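6-pyruvoyl tetrahydrobiopterin synthase (Plasmodium vivax, PDB 3LX3) is a zinc-binding member of the 6-pyruvoyl tetrahydropterin synthase family whose six-chain assembly holds 2-amino-1,5-dihydropteridine-4,6-dione in pockets shared between subunits. Local coordinates at residues A[54-59]-A[72-77]; A[67-72]-A[151-156]; A[127-130]-A[136-139]; A[139-144]-A[164-169]. All coordinates share one frame; numbering follows the deposited sequence. Where two conformers were deposited one is given.

Interaction 1. Residues A[54-59]-A[72-77]; sequences VSLRLR and SILKEK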
loop_
_atom_site.group_PDB
_atom_site.type_symbol
_atom_site.label_atom_id
_atom_site.label_comp_id
_atom_site.label_asym_id
_atom_site.label_seq_id
_atom_site.Cartn_x
_atom_site.Cartn_y
_atom_site.Cartn_z
ATOM N N VAL A 54 -0.839 -14.132 -5.794
ATOM C CA VAL A 54 0.188 -14.663 -6.678
ATOM C C VAL A 54 0.727 -13.531 -7.495
ATOM O O VAL A 54 -0.037 -12.776 -8.097
ATOM C CB VAL A 54 -0.426 -15.672 -7.714
ATOM C CG1 VAL A 54 0.620 -16.069 -8.776
ATOM C CG2 VAL A 54 -0.947 -16.858 -7.023
ATOM N N SER A 55 2.054 -13.462 -7.578
ATOM C CA SER A 55 2.695 -12.638 -8.592
ATOM C C SER A 55 3.578 -13.479 -9.484
ATOM O O SER A 55 4.092 -14.505 -9.080
ATOM C CB SER A 55 3.466 -11.494 -7.991
ATOM O OG SER A 55 4.563 -11.966 -7.267
ATOM N N LEU A 56 3.783 -13.008 -10.708
ATOM C CA LEU A 56 4.636 -13.691 -11.684
ATOM C C LEU A 56 5.700 -12.733 -12.184
ATOM O O LEU A 56 5.389 -11.599 -12.562
ATOM C CB LEU A 56 3.795 -14.182 -12.875
ATOM C CG LEU A 56 4.531 -14.698 -14.104
ATOM C CD1 LEU A 56 5.244 -16.013 -13.799
ATOM C CD2 LEU A 56 3.520 -14.872 -15.255
ATOM N N ARG A 57 6.942 -13.229 -12.170
ATOM C CA ARG A 57 8.095 -12.531 -12.720
ATOM C C ARG A 57 8.720 -13.423 -13.781
ATOM O O ARG A 57 8.796 -14.648 -13.623
ATOM C CB ARG A 57 9.086 -12.249 -11.606
ATOM C CG ARG A 57 10.381 -11.536 -11.961
ATOM C CD ARG A 57 11.118 -11.175 -10.637
ATOM N NE ARG A 57 10.182 -10.835 -9.541
ATOM C CZ ARG A 57 10.159 -9.711 -8.817
ATOM N NH1 ARG A 57 11.039 -8.740 -8.994
ATOM N NH2 ARG A 57 9.242 -9.572 -7.869
ATOM N N LEU A 58 9.199 -12.801 -14.841
ATOM C CA LEU A 58 9.896 -13.560 -15.875
ATOM C C LEU A 58 10.969 -12.703 -16.507
ATOM O O LEU A 58 10.974 -11.478 -16.331
ATOM C CB LEU A 58 8.927 -14.105 -16.917
ATOM C CG LEU A 58 8.012 -13.153 -17.721
ATOM C CD1 LEU A 58 8.784 -12.407 -18.801
ATOM C CD2 LEU A 58 6.885 -13.957 -18.361
ATOM N N ARG A 59 11.897 -13.331 -17.231
ATOM C CA ARG A 59 12.984 -12.642 -17.931
ATOM C C ARG A 59 13.079 -13.147 -19.362
ATOM O O ARG A 59 12.917 -14.371 -19.624
ATOM C CB ARG A 59 14.329 -12.875 -17.244
ATOM C CG ARG A 59 14.375 -12.362 -15.813
ATOM C CD ARG A 59 15.570 -12.828 -15.075
ATOM N NE ARG A 59 15.488 -12.457 -13.667
ATOM C CZ ARG A 59 16.080 -13.123 -12.686
ATOM N NH1 ARG A 59 16.806 -14.200 -12.955
ATOM N NH2 ARG A 59 15.949 -12.701 -11.443
ATOM N N SER A 72 -0.751 -8.619 -21.132
ATOM C CA SER A 72 -2.166 -9.057 -21.094
ATOM C C SER A 72 -2.309 -10.589 -21.101
ATOM O O SER A 72 -3.208 -11.138 -20.477
ATOM C CB SER A 72 -2.932 -8.466 -22.275
ATOM O OG SER A 72 -2.871 -7.046 -22.253
ATOM N N ILE A 73 -1.406 -11.275 -21.804
ATOM C CA ILE A 73 -1.385 -12.736 -21.830
ATOM C C ILE A 73 -1.026 -13.251 -20.449
ATOM O O ILE A 73 -1.659 -14.180 -19.926
ATOM C CB ILE A 73 -0.343 -13.269 -22.880
ATOM C CG1 ILE A 73 -0.721 -12.792 -24.277
ATOM C CG2 ILE A 73 -0.261 -14.791 -22.836
ATOM C CD1 ILE A 73 0.370 -13.081 -25.341
ATOM N N LEU A 74 -0.003 -12.651 -19.838
ATOM C CA LEU A 74 0.423 -13.049 -18.490
ATOM C C LEU A 74 -0.715 -12.898 -17.500
ATOM O O LEU A 74 -0.994 -13.808 -16.714
ATOM C CB LEU A 74 1.629 -12.237 -17.996
ATOM C CG LEU A 74 2.832 -12.250 -18.936
ATOM C CD1 LEU A 74 4.023 -11.531 -18.282
ATOM C CD2 LEU A 74 3.214 -13.696 -19.374
ATOM N N LYS A 75 -1.397 -11.764 -17.554
ATOM C CA LYS A 75 -2.466 -11.509 -16.626
ATOM C C LYS A 75 -3.612 -12.498 -16.814
ATOM O O LYS A 75 -4.185 -12.976 -15.833
ATOM C CB LYS A 75 -2.961 -10.087 -16.763
ATOM C CG LYS A 75 -1.968 -9.025 -16.249
ATOM C CD LYS A 75 -2.578 -7.626 -16.332
ATOM C CE LYS A 75 -1.903 -6.643 -15.380
ATOM N NZ LYS A 75 -2.403 -5.214 -15.576
ATOM N N GLU A 76 -3.953 -12.757 -18.074
ATOM C CA GLU A 76 -5.067 -13.666 -18.402
ATOM C C GLU A 76 -4.803 -15.039 -17.811
ATOM O O GLU A 76 -5.675 -15.617 -17.162
ATOM C CB GLU A 76 -5.255 -13.763 -19.914
ATOM C CG GLU A 76 -6.325 -14.739 -20.352
ATOM C CD GLU A 76 -6.406 -14.844 -21.856
ATOM O OE1 GLU A 76 -6.323 -13.790 -22.525
ATOM O OE2 GLU A 76 -6.540 -15.980 -22.362
ATOM N N LYS A 77 -3.574 -15.524 -18.009
ATOM C CA LYS A 77 -3.216 -16.870 -17.557
ATOM C C LYS A 77 -3.063 -16.958 -16.042
ATOM O O LYS A 77 -3.525 -17.950 -15.448
ATOM C CB LYS A 77 -1.976 -17.388 -18.258
ATOM C CG LYS A 77 -2.142 -17.476 -19.774
ATOM C CD LYS A 77 -3.359 -18.280 -20.219
ATOM C CE LYS A 77 -3.444 -18.323 -21.743
ATOM N NZ LYS A 77 -4.737 -18.929 -22.118
#
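Strand 54-59 packs against helix 72-77 with Leu56 and Leu74 as the nearest backbone pair, their CA atoms 8.0 Å apart, a spacing bridged across the two segments by three leucine side chains. Leu56 and Leu58, two residues apart on the strand, both direct their CB atoms toward the helix, and Leu74 answers from the helix. The closer meeting is between Leu58 and Leu74, which reach toward each other tip to tip. One methyl of Leu58, CD2, sits at the fork of the Leu74 side chain, 3.8 Å from Leu74 CD1 and equally near Leu74 CD2. Leu58 achieves this with CG held between its backbone N and carbonyl carbon (chi1 58°), a less common setting for leucine. Leu56 meets the same partner nearer its backbone: its CD2 lies 4.2 Å from Leu74 CB, so Leu74 is met near its root by one leucine and at its tip by the other. The cluster continues into Ile69, which touches both Leu58 and Leu74, and into Ile149 of helix 134-149, which touches Leu56 and Leu74.

Charged side chains point elsewhere: Arg57 is directed away from the helix and forms a salt bridge with Glu163 on the next strand, while on the helix Lys75 turns away to hydrogen-bond Ser171 and Gln172 of a neighbouring subunit. Packing of a helix through leucines on one face of the antiparallel sheet is the arrangement expected of the T-fold (tunnelling fold) of this family, whose helices cover one face of the sheet.

Interaction 2. Residues A[67-72]-A[151-156]; sequences YVIDFS and LPFLKT. With XTN (2-amino-1,5-dihydropteridine-4,6-dione), chain C.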
loop_
_atom_site.group_PDB
_atom_site.type_symbol
_atom_site.label_atom_id
_atom_site.label_comp_id
_atom_site.label_asym_id
_atom_site.label_seq_id
_atom_site.Cartn_x
_atom_site.Cartn_y
_atom_site.Cartn_z
ATOM N N TYR A 67 7.962 -5.707 -26.731
ATOM C CA TYR A 67 7.683 -6.455 -25.525
ATOM C C TYR A 67 8.602 -7.646 -25.352
ATOM O O TYR A 67 9.027 -8.231 -26.357
ATOM C CB TYR A 67 6.275 -7.062 -25.589
ATOM C CG TYR A 67 5.079 -6.119 -25.703
ATOM C CD1 TYR A 67 5.135 -4.773 -25.382
ATOM C CD2 TYR A 67 3.883 -6.622 -26.194
ATOM C CE1 TYR A 67 4.009 -3.976 -25.494
ATOM C CE2 TYR A 67 2.757 -5.832 -26.294
ATOM C CZ TYR A 67 2.824 -4.528 -25.937
ATOM O OH TYR A 67 1.685 -3.769 -26.039
ATOM N N VAL A 68 8.870 -8.039 -24.099
ATOM C CA VAL A 68 9.380 -9.397 -23.877
ATOM C C VAL A 68 8.258 -10.366 -24.275
ATOM O O VAL A 68 8.434 -11.239 -25.145
ATOM C CB VAL A 68 9.875 -9.659 -22.469
ATOM C CG1 VAL A 68 10.341 -11.149 -22.378
ATOM C CG2 VAL A 68 11.055 -8.707 -22.158
ATOM N N ILE A 69 7.114 -10.173 -23.643
ATOM C CA ILE A 69 5.878 -10.944 -23.874
ATOM C C ILE A 69 4.762 -10.006 -23.374
ATOM O O ILE A 69 4.953 -9.221 -22.426
ATOM C CB ILE A 69 5.931 -12.326 -23.203
ATOM C CG1 ILE A 69 4.643 -13.111 -23.429
ATOM C CG2 ILE A 69 6.216 -12.180 -21.729
ATOM C CD1 ILE A 69 4.776 -14.562 -22.957
ATOM N N ASP A 70 3.629 -10.002 -24.054
ATOM C CA ASP A 70 2.522 -9.126 -23.733
ATOM C C ASP A 70 2.017 -9.351 -22.300
ATOM O O ASP A 70 1.570 -10.448 -21.937
ATOM C CB ASP A 70 1.395 -9.405 -24.745
ATOM C CG ASP A 70 0.256 -8.414 -24.665
ATOM O OD1 ASP A 70 0.119 -7.647 -23.710
ATOM O OD2 ASP A 70 -0.537 -8.421 -25.632
ATOM N N PHE A 71 2.054 -8.302 -21.475
ATOM C CA PHE A 71 1.482 -8.362 -20.123
ATOM C C PHE A 71 0.061 -8.928 -20.111
ATOM O O PHE A 71 -0.341 -9.606 -19.146
ATOM C CB PHE A 71 1.399 -6.975 -19.462
ATOM C CG PHE A 71 2.715 -6.388 -18.958
ATOM C CD1 PHE A 71 3.525 -7.035 -18.032
ATOM C CD2 PHE A 71 3.065 -5.102 -19.335
ATOM C CE1 PHE A 71 4.697 -6.415 -17.557
ATOM C CE2 PHE A 71 4.238 -4.504 -18.840
ATOM C CZ PHE A 71 5.024 -5.180 -17.968
ATOM N N SER A 72 -0.751 -8.619 -21.132
ATOM C CA SER A 72 -2.166 -9.057 -21.094
ATOM C C SER A 72 -2.309 -10.589 -21.101
ATOM O O SER A 72 -3.208 -11.138 -20.477
ATOM C CB SER A 72 -2.932 -8.466 -22.275
ATOM O OG SER A 72 -2.871 -7.046 -22.253
ATOM N N LEU A 151 4.907 -23.692 -22.823
ATOM C CA LEU A 151 6.353 -23.591 -22.792
ATOM C C LEU A 151 6.923 -23.257 -24.169
ATOM O O LEU A 151 7.779 -22.369 -24.259
ATOM C CB LEU A 151 6.979 -24.867 -22.207
ATOM C CG LEU A 151 8.495 -24.939 -22.206
ATOM C CD1 LEU A 151 9.084 -23.854 -21.318
ATOM C CD2 LEU A 151 8.922 -26.352 -21.739
ATOM N N PRO A 152 6.451 -23.920 -25.254
ATOM C CA PRO A 152 6.972 -23.501 -26.558
ATOM C C PRO A 152 6.699 -22.049 -26.905
ATOM O O PRO A 152 7.543 -21.398 -27.496
ATOM C CB PRO A 152 6.254 -24.432 -27.557
ATOM C CG PRO A 152 5.962 -25.632 -26.791
ATOM C CD PRO A 152 5.764 -25.223 -25.335
ATOM N N PHE A 153 5.530 -21.539 -26.524
ATOM C CA PHE A 153 5.234 -20.128 -26.749
ATOM C C PHE A 153 6.187 -19.244 -25.962
ATOM O O PHE A 153 6.704 -18.252 -26.501
ATOM C CB PHE A 153 3.786 -19.775 -26.396
ATOM C CG PHE A 153 3.469 -18.304 -26.555
ATOM C CD1 PHE A 153 3.568 -17.686 -27.793
ATOM C CD2 PHE A 153 3.095 -17.543 -25.461
ATOM C CE1 PHE A 153 3.282 -16.333 -27.942
ATOM C CE2 PHE A 153 2.826 -16.208 -25.592
ATOM C CZ PHE A 153 2.926 -15.595 -26.832
ATOM N N LEU A 154 6.445 -19.598 -24.698
ATOM C CA LEU A 154 7.403 -18.823 -23.898
ATOM C C LEU A 154 8.768 -18.792 -24.605
ATOM O O LEU A 154 9.428 -17.742 -24.674
ATOM C CB LEU A 154 7.523 -19.378 -22.471
ATOM C CG LEU A 154 6.319 -19.105 -21.556
ATOM C CD1 LEU A 154 6.244 -20.068 -20.377
ATOM C CD2 LEU A 154 6.397 -17.705 -21.030
ATOM N N LYS A 155 9.188 -19.917 -25.127
ATOM C CA LYS A 155 10.466 -19.951 -25.812
ATOM C C LYS A 155 10.492 -19.144 -27.121
ATOM O O LYS A 155 11.520 -18.530 -27.449
ATOM C CB LYS A 155 10.948 -21.387 -25.972
ATOM C CG LYS A 155 11.238 -22.013 -24.592
ATOM C CD LYS A 155 12.025 -23.310 -24.628
ATOM C CE LYS A 155 13.485 -23.097 -25.018
ATOM N NZ LYS A 155 14.302 -22.296 -24.069
ATOM N N THR A 156 9.373 -19.088 -27.848
ATOM C CA THR A 156 9.292 -18.214 -29.034
ATOM C C THR A 156 9.521 -16.746 -28.678
ATOM O O THR A 156 9.989 -15.949 -29.500
ATOM C CB THR A 156 7.939 -18.335 -29.842
ATOM O OG1 THR A 156 6.829 -17.740 -29.137
ATOM C CG2 THR A 156 7.644 -19.763 -30.233
HETATM N N1 XTN C . 3.085 -5.754 -22.531
HETATM C C2 XTN C . 4.375 -5.457 -22.270
HETATM N N2 XTN C . 5.296 -6.431 -22.156
HETATM N N3 XTN C . 4.795 -4.106 -22.171
HETATM C C4 XTN C . 3.926 -3.085 -22.253
HETATM O O4 XTN C . 4.354 -1.914 -22.115
HETATM N N5 XTN C . 1.634 -2.457 -22.591
HETATM C C6 XTN C . 0.338 -2.800 -22.852
HETATM O O6 XTN C . -0.515 -1.914 -22.956
HETATM C C7 XTN C . -0.016 -4.173 -23.020
HETATM N N8 XTN C . 0.940 -5.096 -22.899
HETATM C C4A XTN C . 2.590 -3.426 -22.480
HETATM C C8A XTN C . 2.202 -4.757 -22.623
#
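Ile69 belongs to the inter-subunit ligand pocket of this T-fold enzyme, and from the back of that pocket its side chain packs on Phe153 and Leu154 of the short helix 151-156. The CG1 branch leaves anti to the backbone N (chi1 179°) and is extended beyond it, carrying CD1 to 3.7 Å from Phe153 CE2 and 4.0 Å from Leu154 CD2. The approach to the Phe153 ring is oblique, and the contact is purely apolar.

The backbone of Ile69 serves the other side: its O accepts a nearly straight hydrogen bond (166°) from N2 of 2-amino-1,5-dihydropteridine-4,6-dione, at 2.8 Å. Tyr67 lies flat against one face of the ligand, whose N1 is 3.4 Å above the centre of the tyrosine ring; on the opposite face of the ligand lies Phe71, with ligand N2 over the rim of its ring. Thr134 and Glu135 of a neighbouring subunit also hydrogen-bond the ligand, and Glu135 of that subunit accepts from Val68 N as well.

Asp70 joins the pocket to the start of helix 71-85. Its OD1 stands 2.8 Å from ligand N8 and, as N-cap, accepts from Ser72 N at 2.9 Å, the donor lying 55° out of the carboxylate plane.

Interaction 3. Residues A[127-130]-A[136-139]; sequences IPIK and EIGL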
loop_
_atom_site.group_PDB
_atom_site.type_symbol
_atom_site.label_atom_id
_atom_site.label_comp_id
_atom_site.label_asym_id
_atom_site.label_seq_id
_atom_site.Cartn_x
_atom_site.Cartn_y
_atom_site.Cartn_z
ATOM N N ILE A 127 -5.192 -30.956 -5.054
ATOM C CA ILE A 127 -3.935 -30.456 -5.598
ATOM C C ILE A 127 -2.811 -31.457 -5.308
ATOM O O ILE A 127 -2.736 -31.980 -4.189
ATOM C CB ILE A 127 -3.589 -29.080 -4.891
ATOM C CG1 ILE A 127 -4.768 -28.084 -4.965
ATOM C CG2 ILE A 127 -2.283 -28.525 -5.468
ATOM C CD1 ILE A 127 -5.143 -27.814 -6.420
ATOM N N PRO A 128 -1.950 -31.771 -6.306
ATOM C CA PRO A 128 -0.908 -32.805 -6.160
ATOM C C PRO A 128 0.307 -32.318 -5.363
ATOM O O PRO A 128 1.444 -32.218 -5.862
ATOM C CB PRO A 128 -0.581 -33.157 -7.607
ATOM C CG PRO A 128 -0.856 -31.898 -8.363
ATOM C CD PRO A 128 -2.095 -31.338 -7.708
ATOM N N ILE A 129 0.018 -32.046 -4.092
ATOM C CA ILE A 129 0.995 -31.592 -3.126
ATOM C C ILE A 129 0.865 -32.413 -1.842
ATOM O O ILE A 129 -0.166 -33.018 -1.580
ATOM C CB ILE A 129 0.849 -30.087 -2.844
ATOM C CG1 ILE A 129 -0.485 -29.756 -2.233
ATOM C CG2 ILE A 129 1.116 -29.303 -4.161
ATOM C CD1 ILE A 129 -0.724 -28.221 -1.933
ATOM N N LYS A 130 1.921 -32.404 -1.033
ATOM C CA LYS A 130 1.943 -33.126 0.223
ATOM C C LYS A 130 1.415 -32.287 1.402
ATOM O O LYS A 130 0.819 -32.831 2.340
ATOM C CB LYS A 130 3.359 -33.620 0.519
ATOM C CG LYS A 130 3.924 -34.581 -0.542
ATOM C CD LYS A 130 5.392 -34.850 -0.308
ATOM C CE LYS A 130 5.669 -35.372 1.103
ATOM N NZ LYS A 130 4.748 -36.467 1.560
ATOM N N GLU A 136 4.773 -25.193 -1.292
ATOM C CA GLU A 136 4.290 -26.226 -2.193
ATOM C C GLU A 136 3.159 -25.725 -3.099
ATOM O O GLU A 136 3.085 -26.150 -4.254
ATOM C CB GLU A 136 3.860 -27.451 -1.404
ATOM C CG GLU A 136 5.074 -28.194 -0.807
ATOM C CD GLU A 136 4.674 -29.478 -0.096
ATOM O OE1 GLU A 136 3.872 -30.269 -0.641
ATOM O OE2 GLU A 136 5.278 -29.753 0.930
ATOM N N ILE A 137 2.331 -24.831 -2.583
ATOM C CA ILE A 137 1.329 -24.180 -3.418
ATOM C C ILE A 137 2.015 -23.383 -4.524
ATOM O O ILE A 137 1.614 -23.426 -5.694
ATOM C CB ILE A 137 0.370 -23.316 -2.586
ATOM C CG1 ILE A 137 -0.490 -24.219 -1.727
ATOM C CG2 ILE A 137 -0.536 -22.417 -3.454
ATOM C CD1 ILE A 137 -1.250 -23.459 -0.630
ATOM N N GLY A 138 3.075 -22.659 -4.173
ATOM C CA GLY A 138 3.815 -21.926 -5.182
ATOM C C GLY A 138 4.407 -22.815 -6.279
ATOM O O GLY A 138 4.339 -22.489 -7.470
ATOM N N LEU A 139 5.019 -23.936 -5.914
ATOM C CA LEU A 139 5.529 -24.876 -6.906
ATOM C C LEU A 139 4.435 -25.353 -7.864
ATOM O O LEU A 139 4.648 -25.433 -9.061
ATOM C CB LEU A 139 6.233 -26.097 -6.259
ATOM C CG LEU A 139 7.616 -25.979 -5.643
ATOM C CD1 LEU A 139 7.983 -27.364 -5.067
ATOM C CD2 LEU A 139 8.681 -25.542 -6.674
#
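Ile129 and Lys130 meet Glu136 and Ile137 where the chain leaves strand 124-127, passes through an inverse gamma turn centred on Pro128 and enters helix 134-149, a short strand-loop-helix connection within the T-fold. Ile129 N bonds back to Ile127 O at 2.8 Å across the turn, and the loop then comes alongside the first part of the helix.

The tight side belongs to Ile129, which is buried and points toward the helix. Its two branches divide the work. CG2 lies 3.7 Å from the backbone O of Glu136, while the longer branch, starting between the backbone N and carbonyl carbon (chi1 63°), brings CD1 to 4.0 Å from Ile137 CG1, the two isoleucines crossing at a slant. Tyr140, one turn further along the helix, and Pro92 of strand 89-92 also touch Ile129, so Ile129 packs between residues of the helix and of strand 89-92.

The looser side is polar. Lys130 covers little of the helix, and the bends in the outer part of its chain lead its end away, leaving NZ 6.6 Å from Glu136 OE1, too far for a salt bridge; its weak, long ion pair is with Asp96. What ties this edge together is the carboxylate of Glu136, reached by an extended chain and gripped at both oxygens. OE2 is hydrogen-bonded to ND1 of His131, which should limit rotation of the group. OE1 accepts from Lys130 N at 2.9 Å, with a bent N-H...O angle of 140° and the nitrogen nearly in line with the carboxylate C-O bond.

Interaction 4. Residues A[139-144]-A[164-169]; sequences LYILNQ and VTVSES. With XTN (2-amino-1,5-dihydropteridine-4,6-dione), chain B.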
loop_
_atom_site.group_PDB
_atom_site.type_symbol
_atom_site.label_atom_id
_atom_site.label_comp_id
_atom_site.label_asym_id
_atom_site.label_seq_id
_atom_site.Cartn_x
_atom_site.Cartn_y
_atom_site.Cartn_z
ATOM N N LEU A 139 5.019 -23.936 -5.914
ATOM C CA LEU A 139 5.529 -24.876 -6.906
ATOM C C LEU A 139 4.435 -25.353 -7.864
ATOM O O LEU A 139 4.648 -25.433 -9.061
ATOM C CB LEU A 139 6.233 -26.097 -6.259
ATOM C CG LEU A 139 7.616 -25.979 -5.643
ATOM C CD1 LEU A 139 7.983 -27.364 -5.067
ATOM C CD2 LEU A 139 8.681 -25.542 -6.674
ATOM N N TYR A 140 3.266 -25.683 -7.305
ATOM C CA TYR A 140 2.146 -26.143 -8.090
ATOM C C TYR A 140 1.727 -25.046 -9.084
ATOM O O TYR A 140 1.519 -25.313 -10.275
ATOM C CB TYR A 140 0.964 -26.513 -7.168
ATOM C CG TYR A 140 -0.279 -26.764 -7.950
ATOM C CD1 TYR A 140 -0.424 -27.921 -8.680
ATOM C CD2 TYR A 140 -1.309 -25.825 -7.964
ATOM C CE1 TYR A 140 -1.559 -28.158 -9.419
ATOM C CE2 TYR A 140 -2.447 -26.056 -8.708
ATOM C CZ TYR A 140 -2.566 -27.224 -9.420
ATOM O OH TYR A 140 -3.699 -27.457 -10.174
ATOM N N ILE A 141 1.610 -23.816 -8.580
ATOM C CA ILE A 141 1.153 -22.701 -9.432
ATOM C C ILE A 141 2.151 -22.421 -10.535
ATOM O O ILE A 141 1.753 -22.164 -11.689
ATOM C CB ILE A 141 0.853 -21.465 -8.609
ATOM C CG1 ILE A 141 -0.394 -21.723 -7.772
ATOM C CG2 ILE A 141 0.678 -20.211 -9.496
ATOM C CD1 ILE A 141 -0.813 -20.599 -6.913
ATOM N N LEU A 142 3.428 -22.443 -10.205
ATOM C CA LEU A 142 4.456 -22.235 -11.223
ATOM C C LEU A 142 4.320 -23.248 -12.363
ATOM O O LEU A 142 4.358 -22.895 -13.547
ATOM C CB LEU A 142 5.862 -22.345 -10.612
ATOM C CG LEU A 142 7.063 -22.242 -11.559
ATOM C CD1 LEU A 142 7.054 -20.890 -12.258
ATOM C CD2 LEU A 142 8.345 -22.452 -10.763
ATOM N N ASN A 143 4.191 -24.530 -12.004
ATOM C CA ASN A 143 4.034 -25.560 -13.014
ATOM C C ASN A 143 2.775 -25.335 -13.861
ATOM O O ASN A 143 2.808 -25.428 -15.095
ATOM C CB ASN A 143 3.982 -26.941 -12.366
ATOM C CG ASN A 143 4.016 -28.051 -13.383
ATOM O OD1 ASN A 143 5.023 -28.255 -14.044
ATOM N ND2 ASN A 143 2.912 -28.775 -13.511
ATOM N N GLN A 144 1.675 -25.004 -13.214
ATOM C CA GLN A 144 0.405 -24.759 -13.911
ATOM C C GLN A 144 0.509 -23.567 -14.837
ATOM O O GLN A 144 -0.043 -23.586 -15.944
ATOM C CB GLN A 144 -0.746 -24.551 -12.935
ATOM C CG GLN A 144 -1.193 -25.775 -12.194
ATOM C CD GLN A 144 -1.645 -26.897 -13.105
ATOM O OE1 GLN A 144 -1.033 -27.961 -13.162
ATOM N NE2 GLN A 144 -2.669 -26.626 -13.872
ATOM N N VAL A 164 7.298 -17.509 -9.560
ATOM C CA VAL A 164 6.062 -17.230 -8.868
ATOM C C VAL A 164 6.304 -16.938 -7.394
ATOM O O VAL A 164 7.099 -17.621 -6.732
ATOM C CB VAL A 164 5.096 -18.454 -9.002
ATOM C CG1 VAL A 164 4.039 -18.517 -7.949
ATOM C CG2 VAL A 164 4.495 -18.488 -10.439
ATOM N N THR A 165 5.610 -15.911 -6.898
ATOM C CA THR A 165 5.534 -15.596 -5.476
ATOM C C THR A 165 4.097 -15.814 -5.052
ATOM O O THR A 165 3.182 -15.278 -5.650
ATOM C CB THR A 165 5.999 -14.163 -5.178
ATOM O OG1 THR A 165 7.367 -14.030 -5.616
ATOM C CG2 THR A 165 5.883 -13.882 -3.689
ATOM N N VAL A 166 3.907 -16.618 -4.008
ATOM C CA VAL A 166 2.585 -16.819 -3.377
ATOM C C VAL A 166 2.679 -16.318 -1.948
ATOM O O VAL A 166 3.644 -16.565 -1.209
ATOM C CB VAL A 166 2.182 -18.298 -3.391
ATOM C CG1 VAL A 166 0.863 -18.490 -2.567
ATOM C CG2 VAL A 166 2.023 -18.818 -4.810
ATOM N N SER A 167 1.654 -15.586 -1.533
ATOM C CA SER A 167 1.526 -15.221 -0.115
ATOM C C SER A 167 0.244 -15.751 0.486
ATOM O O SER A 167 -0.795 -15.679 -0.169
ATOM C CB SER A 167 1.612 -13.732 0.013
ATOM O OG SER A 167 0.568 -13.041 -0.583
ATOM N N GLU A 168 0.293 -16.314 1.706
ATOM C CA GLU A 168 -0.885 -16.621 2.479
ATOM C C GLU A 168 -1.460 -15.300 2.971
ATOM O O GLU A 168 -2.642 -15.150 3.027
ATOM C CB GLU A 168 -0.578 -17.403 3.781
ATOM C CG GLU A 168 -0.586 -18.906 3.781
ATOM C CD GLU A 168 -0.295 -19.439 5.204
ATOM O OE1 GLU A 168 0.063 -18.609 6.074
ATOM O OE2 GLU A 168 -0.473 -20.646 5.475
ATOM N N SER A 169 -0.586 -14.395 3.376
ATOM C CA SER A 169 -0.963 -13.064 3.868
ATOM C C SER A 169 0.196 -12.193 3.410
ATOM O O SER A 169 1.288 -12.725 3.136
ATOM C CB SER A 169 -1.141 -13.100 5.376
ATOM O OG SER A 169 0.097 -13.199 6.023
HETATM N N1 XTN B . 5.914 -21.469 7.375
HETATM C C2 XTN B . 6.247 -21.653 6.082
HETATM N N2 XTN B . 7.538 -21.702 5.703
HETATM N N3 XTN B . 5.241 -21.861 5.103
HETATM C C4 XTN B . 3.935 -21.803 5.407
HETATM O O4 XTN B . 3.093 -21.954 4.489
HETATM N N5 XTN B . 2.318 -21.505 7.157
HETATM C C6 XTN B . 2.023 -21.313 8.477
HETATM O O6 XTN B . 0.843 -21.265 8.834
HETATM C C7 XTN B . 3.077 -21.188 9.432
HETATM N N8 XTN B . 4.339 -21.247 9.000
HETATM C C4A XTN B . 3.620 -21.568 6.748
HETATM C C8A XTN B . 4.622 -21.414 7.705
#
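Val164, the first residue of segment 164-169, makes the largest contact with helix 139-144, packing against Ile141 and Leu142. The helix crosses strand 164-167 in a roughly antiparallel sense, 139° between their directions, with axes 8.3 Å apart. The two Val164 methyls part between two partners: CG1, anti to the backbone N, is 4.1 Å from Ile141 CG2, while CG2 rests 3.8 Å from Leu142 CA and 4.0 Å from Leu142 CD1. Val164 and Leu142 slide past one another in opposite directions. Thr165 lies on the other face, where its hydroxyl is hydrogen-bonded to that of Thr175. Val166 returns to the helix side, its CG2 4.0 Å from Ile141 CD1, so Ile141 bridges both valines. Beyond Ser167 the chain turns a corner at Glu168, which binds zinc with His36, His48 and His50. Glu168 OE2 also takes a weak hydrogen bond from N5 of 2-amino-1,5-dihydropteridine-4,6-dione, 3.4 Å away, in a pocket to which Thr134 and Glu135 of the same chain and Ile69 of a neighbouring subunit also contribute hydrogen bonds.

Within the sheet, the strand is backbone-bonded to strand 48-61 at Ser55 and to strand 172-179 at Val176; on the helix side, Ile141 also touches Phe32 of strand 20-40 and Leu142 touches Val176.

How the interactions relate
Interactions 1 and 4 are core contacts of the same kind: each lays a helix, 71-85 or 134-149, on neighbouring strands of one antiparallel sheet through aliphatic side chains. They meet where Val54 CG2 touches Ile141 CD1, 3.7 Å apart. Interaction 2, also buried but farther from the chain's centre, extends the apolar layer of interaction 1, with Ile73 CD1 packing on Phe153 CZ, and its backbone turns to a ligand at a subunit boundary. Interaction 3, only partly buried, shares helix 134-149 with interaction 4 and alone has a hydrogen bond between its segments. Interactions 2 and 4 both reach ligands, Ile69 and Glu168 belonging to different subunits at each pocket.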